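Long-range contact in DNA ligase (Aquifex aeolicus, PDB 3QWU), which probably joins nucleic acid ends through an ATP-dependent adenylation step, and binds adenosine and calcium: residues F155-F159 against K173-I177. Sequence-based numbering, arbitrary orientation.
With ADN (adenosine), chain C.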
ATOM      1  N   PHE A 155     -31.562  -6.361  -3.133  1.00 29.51           N
ATOM      2  CA  PHE A 155     -31.861  -6.712  -1.784  1.00 29.43           C
ATOM      3  C   PHE A 155     -31.945  -5.478  -0.904  1.00 29.95           C
ATOM      4  O   PHE A 155     -30.923  -4.857  -0.629  1.00 29.59           O
ATOM      5  CB  PHE A 155     -30.767  -7.644  -1.281  1.00 30.17           C
ATOM      6  CG  PHE A 155     -30.661  -8.956  -2.062  1.00 29.74           C
ATOM      7  CD1 PHE A 155     -31.473 -10.015  -1.777  1.00 33.20           C
ATOM      8  CD2 PHE A 155     -29.755  -9.105  -3.073  1.00 32.14           C
ATOM      9  CE1 PHE A 155     -31.380 -11.251  -2.520  1.00 32.17           C
ATOM     10  CE2 PHE A 155     -29.663 -10.330  -3.788  1.00 31.29           C
ATOM     11  CZ  PHE A 155     -30.513 -11.365  -3.513  1.00 27.39           C
ATOM     12  N   VAL A 156     -33.167  -5.108  -0.493  1.00 30.00           N
ATOM     13  CA  VAL A 156     -33.392  -4.029   0.444  1.00 30.36           C
ATOM     14  C   VAL A 156     -32.762  -4.326   1.835  1.00 30.37           C
ATOM     15  O   VAL A 156     -32.857  -5.446   2.350  1.00 30.48           O
ATOM     16  CB  VAL A 156     -34.948  -3.785   0.649  1.00 31.85           C
ATOM     17  CG1 VAL A 156     -35.194  -2.643   1.677  1.00 31.70           C
ATOM     18  CG2 VAL A 156     -35.643  -3.504  -0.661  1.00 29.94           C
ATOM     19  N   PHE A 157     -32.068  -3.332   2.393  1.00 29.25           N
ATOM     20  CA  PHE A 157     -31.518  -3.390   3.743  1.00 28.33           C
ATOM     21  C   PHE A 157     -31.857  -2.146   4.575  1.00 29.49           C
ATOM     22  O   PHE A 157     -31.600  -2.109   5.803  1.00 30.10           O
ATOM     23  CB  PHE A 157     -29.987  -3.591   3.697  1.00 27.51           C
ATOM     24  CG  PHE A 157     -29.232  -2.521   2.957  1.00 28.54           C
ATOM     25  CD1 PHE A 157     -29.075  -1.266   3.474  1.00 28.46           C
ATOM     26  CD2 PHE A 157     -28.681  -2.770   1.715  1.00 30.13           C
ATOM     27  CE1 PHE A 157     -28.374  -0.283   2.714  1.00 32.08           C
ATOM     28  CE2 PHE A 157     -28.014  -1.785   0.999  1.00 30.39           C
ATOM     29  CZ  PHE A 157     -27.880  -0.554   1.490  1.00 27.76           C
ATOM     30  N   ASP A 158     -32.393  -1.099   3.946  1.00 29.83           N
ATOM     31  CA  ASP A 158     -32.790   0.083   4.729  1.00 31.63           C
ATOM     32  C   ASP A 158     -33.865   0.920   4.003  1.00 32.08           C
ATOM     33  O   ASP A 158     -34.084   0.764   2.787  1.00 31.12           O
ATOM     34  CB  ASP A 158     -31.532   0.940   5.131  1.00 31.49           C
ATOM     35  CG  ASP A 158     -30.868   0.484   6.492  1.00 35.13           C
ATOM     36  OD1 ASP A 158     -31.623   0.244   7.488  1.00 35.90           O
ATOM     37  OD2 ASP A 158     -29.603   0.390   6.566  1.00 32.48           O
ATOM     38  N   PHE A 159     -34.567   1.748   4.771  1.00 32.68           N
ATOM     39  CA  PHE A 159     -35.347   2.835   4.205  1.00 33.98           C
ATOM     40  C   PHE A 159     -34.890   4.121   4.846  1.00 34.72           C
ATOM     41  O   PHE A 159     -34.603   4.174   6.040  1.00 34.50           O
ATOM     42  CB  PHE A 159     -36.846   2.699   4.475  1.00 35.46           C
ATOM     43  CG  PHE A 159     -37.493   1.513   3.820  1.00 34.09           C
ATOM     44  CD1 PHE A 159     -37.888   1.569   2.516  1.00 32.72           C
ATOM     45  CD2 PHE A 159     -37.748   0.354   4.542  1.00 36.07           C
ATOM     46  CE1 PHE A 159     -38.493   0.484   1.937  1.00 33.33           C
ATOM     47  CE2 PHE A 159     -38.376  -0.750   3.942  1.00 34.64           C
ATOM     48  CZ  PHE A 159     -38.706  -0.693   2.648  1.00 30.79           C
ATOM     49  N   LYS A 173     -39.107  -1.174   9.189  1.00 43.66           N
ATOM     50  CA  LYS A 173     -38.507  -1.708   7.970  1.00 42.47           C
ATOM     51  C   LYS A 173     -39.086  -3.101   7.712  1.00 42.07           C
ATOM     52  O   LYS A 173     -39.607  -3.356   6.646  1.00 41.23           O
ATOM     53  CB  LYS A 173     -36.976  -1.722   8.113  1.00 41.85           C
ATOM     54  CG  LYS A 173     -36.201  -2.587   7.167  1.00 39.84           C
ATOM     55  CD  LYS A 173     -34.689  -2.235   7.163  1.00 40.99           C
ATOM     56  CE  LYS A 173     -33.824  -3.059   8.194  1.00 41.45           C
ATOM     57  NZ  LYS A 173     -32.452  -2.443   8.583  1.00 37.73           N
ATOM     58  N   MET A 174     -39.025  -3.983   8.701  1.00 42.93           N
ATOM     59  CA  MET A 174     -39.518  -5.339   8.512  1.00 43.95           C
ATOM     60  C   MET A 174     -41.018  -5.350   8.141  1.00 43.80           C
ATOM     61  O   MET A 174     -41.422  -6.155   7.337  1.00 42.50           O
ATOM     62  CB  MET A 174     -39.138  -6.254   9.691  1.00 45.13           C
ATOM     63  CG  MET A 174     -37.610  -6.484   9.737  1.00 47.69           C
ATOM     64  SD  MET A 174     -36.782  -7.351  11.144  1.00 57.71           S
ATOM     65  CE  MET A 174     -37.617  -8.972  11.156  1.00 55.36           C
ATOM     66  N   GLU A 175     -41.805  -4.381   8.613  1.00 45.21           N
ATOM     67  CA  GLU A 175     -43.228  -4.296   8.237  1.00 45.87           C
ATOM     68  C   GLU A 175     -43.438  -3.880   6.779  1.00 44.55           C
ATOM     69  O   GLU A 175     -44.272  -4.484   6.087  1.00 44.48           O
ATOM     70  CB  GLU A 175     -43.997  -3.358   9.170  1.00 48.15           C
ATOM     71  CG  GLU A 175     -44.578  -4.086  10.399  1.00 53.03           C
ATOM     72  CD  GLU A 175     -44.586  -3.242  11.687  1.00 58.47           C
ATOM     73  OE1 GLU A 175     -44.766  -2.000  11.599  1.00 61.80           O
ATOM     74  OE2 GLU A 175     -44.425  -3.833  12.794  1.00 62.10           O
ATOM     75  N   LEU A 176     -42.704  -2.877   6.298  1.00 42.61           N
ATOM     76  CA  LEU A 176     -42.836  -2.494   4.898  1.00 41.99           C
ATOM     77  C   LEU A 176     -42.443  -3.612   3.939  1.00 41.53           C
ATOM     78  O   LEU A 176     -43.072  -3.787   2.903  1.00 41.41           O
ATOM     79  CB  LEU A 176     -42.058  -1.246   4.577  1.00 40.88           C
ATOM     80  CG  LEU A 176     -42.639   0.003   5.222  1.00 42.69           C
ATOM     81  CD1 LEU A 176     -41.554   1.087   5.287  1.00 38.40           C
ATOM     82  CD2 LEU A 176     -43.982   0.551   4.522  1.00 39.76           C
ATOM     83  N   ILE A 177     -41.393  -4.352   4.270  1.00 41.87           N
ATOM     84  CA  ILE A 177     -40.893  -5.425   3.418  1.00 41.25           C
ATOM     85  C   ILE A 177     -41.886  -6.570   3.386  1.00 43.13           C
ATOM     86  O   ILE A 177     -42.127  -7.165   2.332  1.00 44.07           O
ATOM     87  CB  ILE A 177     -39.573  -5.957   3.943  1.00 41.05           C
ATOM     88  CG1 ILE A 177     -38.478  -4.890   3.816  1.00 42.35           C
ATOM     89  CG2 ILE A 177     -39.152  -7.222   3.212  1.00 36.00           C
ATOM     90  CD1 ILE A 177     -37.159  -5.247   4.596  1.00 41.83           C
TER
HETATM   91  O5' ADN C 501     -20.758   0.560   3.822  1.00 52.75           O
HETATM   92  C5' ADN C 501     -21.337  -0.745   3.844  1.00 45.58           C
HETATM   93  C4' ADN C 501     -21.965  -1.047   2.489  1.00 45.03           C
HETATM   94  O4' ADN C 501     -22.395  -2.440   2.395  1.00 43.57           O
HETATM   95  C3' ADN C 501     -23.215  -0.205   2.271  1.00 44.17           C
HETATM   96  O3' ADN C 501     -22.989   1.060   1.657  1.00 45.67           O
HETATM   97  C2' ADN C 501     -24.123  -1.105   1.439  1.00 42.47           C
HETATM   98  O2' ADN C 501     -24.083  -0.736   0.070  1.00 41.05           O
HETATM   99  C1' ADN C 501     -23.601  -2.530   1.609  1.00 41.97           C
HETATM  100  N9  ADN C 501     -24.532  -3.430   2.307  1.00 40.32           N
HETATM  101  C8  ADN C 501     -24.733  -4.721   1.953  1.00 41.58           C
HETATM  102  N7  ADN C 501     -25.632  -5.338   2.757  1.00 38.64           N
HETATM  103  C5  ADN C 501     -25.986  -4.400   3.674  1.00 37.66           C
HETATM  104  C6  ADN C 501     -26.871  -4.401   4.843  1.00 39.30           C
HETATM  105  N6  ADN C 501     -27.541  -5.554   5.126  1.00 37.84           N
HETATM  106  N1  ADN C 501     -27.025  -3.236   5.544  1.00 40.76           N
HETATM  107  C2  ADN C 501     -26.318  -2.117   5.211  1.00 40.06           C
HETATM  108  N3  ADN C 501     -25.453  -2.064   4.159  1.00 37.59           N
HETATM  109  C4  ADN C 501     -25.273  -3.149   3.374  1.00 38.96           C
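Strand segment 155-159 and helix segment 173-177 run at 124° to each other, their axes 9.2 Å apart at closest approach, with F159 opposite K173 and V156 opposite I177. F159 lies against the helix through one ring face and one edge. CD1 of L176 sits 4.1 Å from the F159 ring centroid in a CH-pi contact, while CG1 of I177 and the carbonyl O of K173 come to the rim. CD1 of I177 reaches on to CG1 of V156, 4.4 Å away. The polar half belongs to K173: with CG anti to the backbone N (chi1 162°) and a bend at chi3, its chain runs over to the strand, where NZ donates to F157 O at 2.9 Å and forms a salt bridge with D158 OD1 at 3.0 Å, coming from above the carboxylate plane. E78 also pairs with this amine, and OD2 of D158 takes a hydrogen bond with Y54 and salt bridges to R227 and to K219, which also bonds to the adenosine. F157 and D158 both face C130 of strand 127-134, a classic beta bulge at the edge of the sheet in what is probably the adenylation domain of an RNA-ligase-like nucleotidyltransferase. The F157 side chain leaves the backbone on the side turned from the helix, and its ring lies face-on over the adenine of the adenosine, with CD1 3.4 Å from ADN C2 and Y54 meeting the ring at a steep angle. An alanine here takes the ring away, and the adenine would probably lose its flat cover on that side and be able to tilt or slide.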